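Lin2118 protein (Listeria innocua, PDB 3OOU) is of unknown function, but this C-terminal piece is an AraC-type helix-turn-helix domain that probably binds specific DNA sequences in transcription control. Local coordinates at residues M22-L27 and E48-Y53; Y53-R58 and Y89-K94; K63-Q68 and A77-Y82. All coordinates share one frame; numbering follows the deposited sequence.

Interaction 1 of 3, residues M22-L27 and E48-Y53; sequences MSLKTL and EHFTDY
The Phe-50 ring is wedged among the side chains of Met-22, Leu-24 and Leu-27, and it supplies nearly all that segment 48-53 gives to the contact. With CG anti to its backbone N (chi1 167°), the ring leaves the first turn of helix 50-68 and reaches across to the start of helix 24-31. Leu-24 lies antiparallel alongside Phe-50 and brings CD2 obliquely against the ring, 3.7 Å from Phe-50 CG, an off-centre CH-pi contact. Leu-27 points head-on against it, its CD1 meeting the far end obliquely at 3.3 Å from Phe-50 CZ and equally close to CE1, a tight fit. Helix 24-31 is the first helix of the N-terminal helix-turn-helix of an AraC-type domain, and helix 50-68 is the long linker to the second; Leu-38 of helix 35-46 and Ile-14 of helix 6-17 pack around the same cluster. The side chain of Met-22, a selenomethionine, crosses that of Phe-50 at about a right angle. Its CG lies at the ring edge, 4.1 Å from Phe-50 CZ, and the chain bends at chi3 (-50°) with SE also at the edge, a Met-aromatic contact. Ser-23 and Thr-26 form a capping box, Thr-26 N donating to Ser-23 OG at 3.1 Å.

Interaction 2 of 3, residues Y53-R58 and Y89-K94; sequences YLNRYR and YRQFKK
Gln-91 lays its side-chain amide against that of Asn-55, the two planes stacked and only 23° apart, where helix 85-96 passes helix 50-68. The backbones come close here, with Asn-55 CA 6.6 Å from Gln-91 CA. From its root, Gln-91 starts with CB at the margin of the contact, 4.2 Å from Asn-55 CG. The next atom, Gln-91 CG, is already in van der Waals contact at 3.6 Å from Asn-55 CG. Here the chain bends (chi2 -58°), which folds the amide back over its neighbour instead of letting it run past. Gln-91 CD then rests 3.5 Å from Asn-55 CG, so carbon lies over carbon in the stack. At the tip the two branches part: Gln-91 OE1 presses in to 3.2 Å from Asn-55 CG and 3.3 Å from Asn-55 CB, whereas NE2 stays more distant. The Asn-55 amide is probably turned over in the model, so the pairing of its terminal atoms remains open; the stacking is unaffected by that choice. Around the pair, Tyr-82 packs on Gln-91 and His-95 on Asn-55, while Phe-92 sends its ring from helix 85-96 toward Val-59, Ala-62 and Leu-66. Such a junction sets the second helix of the C-terminal helix-turn-helix, the likely recognition helix, against the linker helix characteristic of the two-motif AraC-type DNA-binding domain.

Interaction 3 of 3, residues K63-Q68 and A77-Y82; sequences KEELLQ and AGKSGY
The Glu-65 carboxylate meets the Lys-79 ammonium through one oxygen, while other flat groups lie nearby. The Tyr-82 ring has Ala-77 O at its edge, in the ring plane. In one of the two conformers of Glu-64, Gln-68 donates NE2 to Glu-64 OE2 at 2.9 Å; the bond lies 10° out of the Gln-68 amide plane but reaches the Glu-64 carboxylate from above, 38° out of its plane. Across the contact the salt bridge is long, Glu-65 OE1 standing 3.9 Å from Lys-79 NZ. A water closes the gap, donating to Glu-65 OE1 at 2.6 Å and accepting from Lys-79 NZ at 3.0 Å, so the long ion pair is bridged by a water and sits at the surface. The pair links the C-terminal end of helix 50-68, the linker of the AraC-type domain, to helix 73-79, the first helix of the second helix-turn-helix. The two side chains cross at about a right angle: Glu-65 kinks at chi2 (75°), whereas Lys-79 stays extended beyond CG to carry NZ out to the water. Beneath them Ile-76 packs on Glu-65, and Ser-80 on Tyr-61 and Ala-62. Helix 73-79 ends in a Schellman motif at Gly-81, whose positive phi begins the turn of the helix-turn-helix. Tyr-82 N returns to Ala-77 O at 2.9 Å, and Gly-81 N to Gly-78 O at 3.1 Å.

All three contacts use helix 50-68, the linker, and meet it in order along its length: interaction 1 at its start, interaction 2 next, interaction 3 at its end. Interactions 1 and 2 have centres 12 Å apart and are joined by salt bridges, Glu-48 OE2 to Arg-56 NH2 (2.6 Å) and Asp-52 OD1 to Lys-94 NZ (3.0 Å). Interactions 2 and 3, with centres 11 Å apart, meet where the end of the Asn-55 amide, modelled as ND2, lies 2.7 Å from Tyr-82 OH. Interactions 1 and 3 do not touch; their centres lie 19 Å apart. Together they relate both helix-turn-helix units, and hence their probable DNA-reading helices 35-46 and 85-96, to one linker.

Interaction 1 of 3, residues M22-L27 and E48-Y53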
loop_
_atom_site.group_PDB
_atom_site.type_symbol
_atom_site.label_atom_id
_atom_site.label_comp_id
_atom_site.label_asym_id
_atom_site.label_seq_id
_atom_site.Cartn_x
_atom_site.Cartn_y
_atom_site.Cartn_z
HETATM N N MSE A 22 -4.509 -0.133 -7.673
HETATM C CA MSE A 22 -3.230 -0.449 -8.277
HETATM C C MSE A 22 -2.917 -1.914 -8.088
HETATM O O MSE A 22 -3.112 -2.471 -7.003
HETATM C CB MSE A 22 -2.123 0.392 -7.627
HETATM C CG MSE A 22 -0.797 0.325 -8.360
HETATM SE SE MSE A 22 0.529 1.370 -7.436
HETATM C CE MSE A 22 -0.435 2.990 -7.230
ATOM N N SER A 23 -2.419 -2.532 -9.150
ATOM C CA SER A 23 -1.963 -3.910 -9.089
ATOM C C SER A 23 -0.879 -4.096 -10.135
ATOM O O SER A 23 -0.634 -3.194 -10.958
ATOM C CB SER A 23 -3.124 -4.867 -9.386
ATOM O OG SER A 23 -3.574 -4.702 -10.725
ATOM N N LEU A 24 -0.248 -5.265 -10.137
ATOM C CA LEU A 24 0.674 -5.595 -11.222
ATOM C C LEU A 24 -0.000 -5.486 -12.587
ATOM O O LEU A 24 0.627 -5.049 -13.549
ATOM C CB LEU A 24 1.294 -6.978 -11.028
ATOM C CG LEU A 24 2.289 -7.078 -9.870
ATOM C CD1 LEU A 24 2.685 -8.527 -9.675
ATOM C CD2 LEU A 24 3.512 -6.214 -10.145
ATOM N N LYS A 25 -1.276 -5.864 -12.668
ATOM C CA LYS A 25 -2.005 -5.797 -13.933
ATOM C C LYS A 25 -2.230 -4.349 -14.382
ATOM O O LYS A 25 -2.015 -4.028 -15.550
ATOM C CB LYS A 25 -3.333 -6.560 -13.855
ATOM C CG LYS A 25 -3.168 -8.065 -13.802
ATOM C CD LYS A 25 -4.528 -8.752 -13.881
ATOM C CE LYS A 25 -4.404 -10.247 -13.644
ATOM N NZ LYS A 25 -4.060 -10.537 -12.219
ATOM N N THR A 26 -2.637 -3.469 -13.468
ATOM C CA THR A 26 -2.868 -2.071 -13.864
ATOM C C THR A 26 -1.539 -1.397 -14.215
ATOM O O THR A 26 -1.470 -0.637 -15.177
ATOM C CB THR A 26 -3.645 -1.228 -12.808
ATOM O OG1 THR A 26 -2.844 -1.037 -11.633
ATOM C CG2 THR A 26 -4.970 -1.898 -12.430
ATOM N N LEU A 27 -0.489 -1.712 -13.460
ATOM C CA LEU A 27 0.845 -1.171 -13.744
ATOM C C LEU A 27 1.363 -1.673 -15.078
ATOM O O LEU A 27 1.921 -0.905 -15.853
ATOM C CB LEU A 27 1.832 -1.528 -12.639
ATOM C CG LEU A 27 1.645 -0.758 -11.339
ATOM C CD1 LEU A 27 2.371 -1.490 -10.240
ATOM C CD2 LEU A 27 2.158 0.673 -11.455
ATOM N N GLU A 48 10.776 -8.850 -1.979
ATOM C CA GLU A 48 9.425 -9.165 -1.514
ATOM C C GLU A 48 8.436 -8.967 -2.652
ATOM O O GLU A 48 8.765 -8.338 -3.659
ATOM C CB GLU A 48 9.039 -8.270 -0.330
ATOM C CG GLU A 48 8.964 -6.791 -0.682
ATOM C CD GLU A 48 8.608 -5.906 0.490
ATOM O OE1 GLU A 48 7.888 -6.360 1.412
ATOM O OE2 GLU A 48 9.042 -4.736 0.477
ATOM N N HIS A 49 7.225 -9.487 -2.481
ATOM C CA HIS A 49 6.171 -9.293 -3.469
ATOM C C HIS A 49 5.769 -7.832 -3.558
ATOM O O HIS A 49 5.755 -7.120 -2.549
ATOM C CB HIS A 49 4.939 -10.117 -3.103
ATOM C CG HIS A 49 5.140 -11.592 -3.238
ATOM N ND1 HIS A 49 4.728 -12.302 -4.345
ATOM C CD2 HIS A 49 5.715 -12.491 -2.406
ATOM C CE1 HIS A 49 5.036 -13.577 -4.186
ATOM N NE2 HIS A 49 5.631 -13.718 -3.016
ATOM N N PHE A 50 5.425 -7.408 -4.770
ATOM C CA PHE A 50 4.872 -6.087 -5.008
ATOM C C PHE A 50 3.757 -5.742 -4.015
ATOM O O PHE A 50 3.740 -4.647 -3.445
ATOM C CB PHE A 50 4.353 -5.973 -6.454
ATOM C CG PHE A 50 3.500 -4.765 -6.690
ATOM C CD1 PHE A 50 4.082 -3.526 -6.954
ATOM C CD2 PHE A 50 2.109 -4.858 -6.621
ATOM C CE1 PHE A 50 3.292 -2.402 -7.156
ATOM C CE2 PHE A 50 1.309 -3.735 -6.821
ATOM C CZ PHE A 50 1.902 -2.507 -7.083
ATOM N N THR A 51 2.819 -6.663 -3.814
ATOM C CA THR A 51 1.685 -6.353 -2.939
ATOM C C THR A 51 2.112 -6.135 -1.490
ATOM O O THR A 51 1.511 -5.320 -0.792
ATOM C CB THR A 51 0.543 -7.395 -3.023
ATOM O OG1 THR A 51 1.007 -8.666 -2.570
ATOM C CG2 THR A 51 0.012 -7.502 -4.448
ATOM N N ASP A 52 3.152 -6.842 -1.038
ATOM C CA ASP A 52 3.646 -6.644 0.333
ATOM C C ASP A 52 4.314 -5.273 0.505
ATOM O O ASP A 52 4.095 -4.592 1.514
ATOM C CB ASP A 52 4.560 -7.798 0.762
ATOM C CG ASP A 52 3.809 -9.121 0.869
ATOM O OD1 ASP A 52 2.720 -9.138 1.481
ATOM O OD2 ASP A 52 4.302 -10.139 0.336
ATOM N N TYR A 53 5.085 -4.851 -0.497
ATOM C CA TYR A 53 5.662 -3.508 -0.495
ATOM C C TYR A 53 4.556 -2.451 -0.493
ATOM O O TYR A 53 4.612 -1.480 0.267
ATOM C CB TYR A 53 6.564 -3.300 -1.714
ATOM C CG TYR A 53 7.152 -1.906 -1.805
ATOM C CD1 TYR A 53 8.424 -1.633 -1.299
ATOM C CD2 TYR A 53 6.439 -0.859 -2.397
ATOM C CE1 TYR A 53 8.967 -0.357 -1.376
ATOM C CE2 TYR A 53 6.977 0.418 -2.477
ATOM C CZ TYR A 53 8.241 0.661 -1.961
ATOM O OH TYR A 53 8.791 1.917 -2.031
#

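Interaction 2 of 3, residues Y53-R58 and Y89-K94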
loop_
_atom_site.group_PDB
_atom_site.type_symbol
_atom_site.label_atom_id
_atom_site.label_comp_id
_atom_site.label_asym_id
_atom_site.label_seq_id
_atom_site.Cartn_x
_atom_site.Cartn_y
_atom_site.Cartn_z
ATOM N N TYR A 53 5.085 -4.851 -0.497
ATOM C CA TYR A 53 5.662 -3.508 -0.495
ATOM C C TYR A 53 4.556 -2.451 -0.493
ATOM O O TYR A 53 4.612 -1.480 0.267
ATOM C CB TYR A 53 6.564 -3.300 -1.714
ATOM C CG TYR A 53 7.152 -1.906 -1.805
ATOM C CD1 TYR A 53 8.424 -1.633 -1.299
ATOM C CD2 TYR A 53 6.439 -0.859 -2.397
ATOM C CE1 TYR A 53 8.967 -0.357 -1.376
ATOM C CE2 TYR A 53 6.977 0.418 -2.477
ATOM C CZ TYR A 53 8.241 0.661 -1.961
ATOM O OH TYR A 53 8.791 1.917 -2.031
ATOM N N LEU A 54 3.558 -2.638 -1.353
ATOM C CA LEU A 54 2.471 -1.680 -1.457
ATOM C C LEU A 54 1.651 -1.592 -0.166
ATOM O O LEU A 54 1.314 -0.486 0.276
ATOM C CB LEU A 54 1.583 -1.989 -2.668
ATOM C CG LEU A 54 0.436 -1.010 -2.926
ATOM C CD1 LEU A 54 0.928 0.429 -3.144
ATOM C CD2 LEU A 54 -0.381 -1.484 -4.117
ATOM N N ASN A 55 1.360 -2.739 0.444
ATOM C CA ASN A 55 0.653 -2.751 1.727
ATOM C C ASN A 55 1.420 -2.015 2.829
ATOM O O ASN A 55 0.823 -1.227 3.561
ATOM C CB ASN A 55 0.298 -4.185 2.155
ATOM C CG ASN A 55 -0.958 -4.710 1.470
ATOM O OD1 ASN A 55 -0.945 -5.777 0.840
ATOM N ND2 ASN A 55 -2.047 -3.969 1.593
ATOM N N ARG A 56 2.727 -2.255 2.955
ATOM C CA ARG A 56 3.500 -1.539 3.966
ATOM C C ARG A 56 3.442 -0.028 3.714
ATOM O O ARG A 56 3.269 0.755 4.657
ATOM C CB ARG A 56 4.948 -2.039 4.040
ATOM C CG ARG A 56 5.668 -1.588 5.317
ATOM C CD ARG A 56 7.121 -2.040 5.348
ATOM N NE ARG A 56 7.731 -1.908 4.034
ATOM C CZ ARG A 56 7.987 -2.927 3.226
ATOM N NH1 ARG A 56 7.713 -4.168 3.607
ATOM N NH2 ARG A 56 8.525 -2.705 2.038
ATOM N N TYR A 57 3.568 0.370 2.448
ATOM C CA TYR A 57 3.548 1.778 2.068
ATOM C C TYR A 57 2.208 2.424 2.459
ATOM O O TYR A 57 2.169 3.490 3.077
ATOM C CB TYR A 57 3.819 1.930 0.558
ATOM C CG TYR A 57 4.130 3.349 0.141
ATOM C CD1 TYR A 57 5.446 3.804 0.079
ATOM C CD2 TYR A 57 3.105 4.243 -0.177
ATOM C CE1 TYR A 57 5.733 5.113 -0.293
ATOM C CE2 TYR A 57 3.384 5.556 -0.548
ATOM C CZ TYR A 57 4.700 5.982 -0.609
ATOM O OH TYR A 57 4.987 7.288 -0.967
ATOM N N ARG A 58 1.116 1.744 2.126
ATOM C CA ARG A 58 -0.224 2.231 2.423
ATOM C C ARG A 58 -0.516 2.266 3.914
ATOM O O ARG A 58 -1.117 3.223 4.411
ATOM C CB ARG A 58 -1.248 1.359 1.708
ATOM C CG ARG A 58 -1.264 1.593 0.206
ATOM C CD ARG A 58 -2.175 0.608 -0.496
ATOM N NE ARG A 58 -2.526 1.105 -1.825
ATOM C CZ ARG A 58 -3.187 0.407 -2.743
ATOM N NH1 ARG A 58 -3.552 -0.850 -2.496
ATOM N NH2 ARG A 58 -3.485 0.966 -3.915
ATOM N N TYR A 89 -7.941 -4.360 7.489
ATOM C CA TYR A 89 -7.802 -4.788 8.873
ATOM C C TYR A 89 -6.638 -5.774 9.044
ATOM O O TYR A 89 -5.797 -5.596 9.930
ATOM C CB TYR A 89 -9.119 -5.398 9.350
ATOM C CG TYR A 89 -9.222 -5.585 10.840
ATOM C CD1 TYR A 89 -9.466 -4.500 11.688
ATOM C CD2 TYR A 89 -9.107 -6.852 11.403
ATOM C CE1 TYR A 89 -9.566 -4.674 13.062
ATOM C CE2 TYR A 89 -9.208 -7.037 12.775
ATOM C CZ TYR A 89 -9.434 -5.947 13.596
ATOM O OH TYR A 89 -9.543 -6.145 14.951
ATOM N N ARG A 90 -6.583 -6.782 8.177
ATOM C CA ARG A 90 -5.501 -7.778 8.203
ATOM C C ARG A 90 -4.143 -7.136 7.941
ATOM O O ARG A 90 -3.165 -7.389 8.654
ATOM C CB ARG A 90 -5.740 -8.876 7.164
ATOM C CG ARG A 90 -6.785 -9.904 7.538
ATOM C CD ARG A 90 -6.753 -11.112 6.601
ATOM N NE ARG A 90 -7.082 -10.778 5.213
ATOM C CZ ARG A 90 -8.318 -10.670 4.726
ATOM N NH1 ARG A 90 -9.376 -10.858 5.508
ATOM N NH2 ARG A 90 -8.497 -10.369 3.449
ATOM N N GLN A 91 -4.095 -6.287 6.919
ATOM C CA GLN A 91 -2.841 -5.677 6.496
ATOM C C GLN A 91 -2.271 -4.682 7.501
ATOM O O GLN A 91 -1.056 -4.632 7.704
ATOM C CB GLN A 91 -3.009 -5.039 5.113
ATOM C CG GLN A 91 -3.177 -6.061 3.988
ATOM C CD GLN A 91 -2.012 -7.032 3.896
ATOM O OE1 GLN A 91 -0.853 -6.649 4.054
ATOM N NE2 GLN A 91 -2.321 -8.299 3.646
ATOM N N PHE A 92 -3.143 -3.902 8.134
ATOM C CA PHE A 92 -2.711 -2.958 9.160
ATOM C C PHE A 92 -2.101 -3.719 10.339
ATOM O O PHE A 92 -1.036 -3.349 10.838
ATOM C CB PHE A 92 -3.872 -2.074 9.633
ATOM C CG PHE A 92 -3.433 -0.869 10.419
ATOM C CD1 PHE A 92 -3.274 0.361 9.795
ATOM C CD2 PHE A 92 -3.167 -0.964 11.788
ATOM C CE1 PHE A 92 -2.861 1.486 10.521
ATOM C CE2 PHE A 92 -2.747 0.154 12.510
ATOM C CZ PHE A 92 -2.602 1.378 11.879
ATOM N N LYS A 93 -2.772 -4.792 10.759
ATOM C CA LYS A 93 -2.274 -5.635 11.849
ATOM C C LYS A 93 -0.913 -6.234 11.501
ATOM O O LYS A 93 -0.002 -6.243 12.331
ATOM C CB LYS A 93 -3.290 -6.738 12.176
ATOM C CG LYS A 93 -2.846 -7.767 13.224
ATOM C CD LYS A 93 -2.672 -7.151 14.602
ATOM C CE LYS A 93 -2.198 -8.193 15.605
ATOM N NZ LYS A 93 -1.991 -7.610 16.955
ATOM N N LYS A 94 -0.787 -6.723 10.270
ATOM C CA LYS A 94 0.453 -7.336 9.793
ATOM C C LYS A 94 1.643 -6.372 9.849
ATOM O O LYS A 94 2.739 -6.747 10.283
ATOM C CB LYS A 94 0.258 -7.882 8.375
ATOM C CG LYS A 94 1.504 -8.497 7.749
ATOM C CD LYS A 94 1.240 -8.998 6.343
ATOM C CE LYS A 94 2.466 -9.706 5.788
ATOM N NZ LYS A 94 2.342 -9.979 4.336
#

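Interaction 3 of 3, residues K63-Q68 and A77-Y82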
loop_
_atom_site.group_PDB
_atom_site.type_symbol
_atom_site.label_atom_id
_atom_site.label_comp_id
_atom_site.label_asym_id
_atom_site.label_seq_id
_atom_site.Cartn_x
_atom_site.Cartn_y
_atom_site.Cartn_z
ATOM N N LYS A 63 -1.444 4.845 9.280
ATOM C CA LYS A 63 -1.116 4.950 10.697
ATOM C C LYS A 63 -0.844 6.395 11.121
ATOM O O LYS A 63 -1.141 6.771 12.254
ATOM C CB LYS A 63 0.012 3.991 11.091
ATOM C CG LYS A 63 1.418 4.419 10.744
ATOM C CD LYS A 63 2.378 3.269 11.000
ATOM C CE LYS A 63 3.827 3.705 10.930
ATOM N NZ LYS A 63 4.727 2.512 11.012
ATOM N N GLU A 64 -0.309 7.206 10.207
ATOM C CA GLU A 64 -0.115 8.611 10.520
ATOM C C GLU A 64 -1.442 9.365 10.429
ATOM O O GLU A 64 -1.727 10.205 11.279
ATOM C CB GLU A 64 0.958 9.233 9.626
ATOM C CG GLU A 64 1.295 10.670 9.983
ATOM C CD GLU A 64 1.943 10.826 11.342
ATOM O OE1 GLU A 64 2.273 9.809 11.985
ATOM O OE2 GLU A 64 2.134 11.984 11.761
ATOM N N GLU A 65 -2.262 9.042 9.428
ATOM C CA GLU A 65 -3.549 9.705 9.258
ATOM C C GLU A 65 -4.470 9.462 10.467
ATOM O O GLU A 65 -5.233 10.347 10.866
ATOM C CB GLU A 65 -4.191 9.259 7.935
ATOM C CG GLU A 65 -5.468 9.999 7.539
ATOM C CD GLU A 65 -5.248 11.407 7.020
ATOM O OE1 GLU A 65 -6.253 12.133 6.903
ATOM O OE2 GLU A 65 -4.100 11.799 6.710
ATOM N N LEU A 66 -4.354 8.281 11.070
ATOM C CA LEU A 66 -5.145 7.908 12.249
ATOM C C LEU A 66 -4.793 8.737 13.474
ATOM O O LEU A 66 -5.600 8.877 14.399
ATOM C CB LEU A 66 -4.947 6.432 12.585
ATOM C CG LEU A 66 -5.724 5.442 11.723
ATOM C CD1 LEU A 66 -5.150 4.060 11.921
ATOM C CD2 LEU A 66 -7.215 5.479 12.071
ATOM N N LEU A 67 -3.578 9.266 13.495
ATOM C CA LEU A 67 -3.129 10.046 14.636
ATOM C C LEU A 67 -3.297 11.533 14.380
ATOM O O LEU A 67 -3.517 12.310 15.313
ATOM C CB LEU A 67 -1.674 9.718 14.967
ATOM C CG LEU A 67 -1.343 8.239 15.182
ATOM C CD1 LEU A 67 0.118 8.087 15.550
ATOM C CD2 LEU A 67 -2.246 7.605 16.254
ATOM N N GLN A 68 -3.200 11.928 13.116
ATOM C CA GLN A 68 -3.274 13.340 12.766
ATOM C C GLN A 68 -4.700 13.849 12.667
ATOM O O GLN A 68 -4.936 15.051 12.742
ATOM C CB GLN A 68 -2.516 13.624 11.463
ATOM C CG GLN A 68 -1.001 13.526 11.589
ATOM C CD GLN A 68 -0.405 14.473 12.625
ATOM O OE1 GLN A 68 -0.998 15.498 12.985
ATOM N NE2 GLN A 68 0.781 14.128 13.111
ATOM N N ALA A 77 -9.011 4.428 5.622
ATOM C CA ALA A 77 -8.614 3.274 4.824
ATOM C C ALA A 77 -8.782 3.574 3.334
ATOM O O ALA A 77 -7.913 3.245 2.524
ATOM C CB ALA A 77 -9.423 2.059 5.220
ATOM N N GLY A 78 -9.885 4.236 2.992
ATOM C CA GLY A 78 -10.137 4.635 1.609
ATOM C C GLY A 78 -9.064 5.573 1.088
ATOM O O GLY A 78 -8.561 5.398 -0.029
ATOM N N LYS A 79 -8.689 6.553 1.909
ATOM C CA LYS A 79 -7.653 7.518 1.535
ATOM C C LYS A 79 -6.285 6.862 1.402
ATOM O O LYS A 79 -5.396 7.402 0.749
ATOM C CB LYS A 79 -7.578 8.642 2.562
ATOM C CG LYS A 79 -8.786 9.547 2.573
ATOM C CD LYS A 79 -8.620 10.555 3.676
ATOM C CE LYS A 79 -9.617 11.672 3.567
ATOM N NZ LYS A 79 -9.085 12.872 4.264
ATOM N N SER A 80 -6.129 5.693 2.022
ATOM C CA SER A 80 -4.859 4.972 2.029
ATOM C C SER A 80 -4.773 3.948 0.896
ATOM O O SER A 80 -3.748 3.294 0.726
ATOM C CB SER A 80 -4.652 4.282 3.379
ATOM O OG SER A 80 -4.774 5.221 4.438
ATOM N N GLY A 81 -5.851 3.817 0.127
ATOM C CA GLY A 81 -5.882 2.897 -1.003
ATOM C C GLY A 81 -6.580 1.566 -0.783
ATOM O O GLY A 81 -6.378 0.631 -1.563
ATOM N N TYR A 82 -7.400 1.472 0.265
ATOM C CA TYR A 82 -8.154 0.240 0.553
ATOM C C TYR A 82 -9.641 0.406 0.325
ATOM O O TYR A 82 -10.248 1.369 0.803
ATOM C CB TYR A 82 -7.943 -0.212 1.997
ATOM C CG TYR A 82 -6.535 -0.650 2.277
ATOM C CD1 TYR A 82 -6.137 -1.975 2.071
ATOM C CD2 TYR A 82 -5.588 0.266 2.708
ATOM C CE1 TYR A 82 -4.818 -2.371 2.312
ATOM C CE2 TYR A 82 -4.286 -0.111 2.957
ATOM C CZ TYR A 82 -3.899 -1.422 2.756
ATOM O OH TYR A 82 -2.592 -1.761 3.011
HETATM O O HOH W 1 -8.762 11.361 6.866
#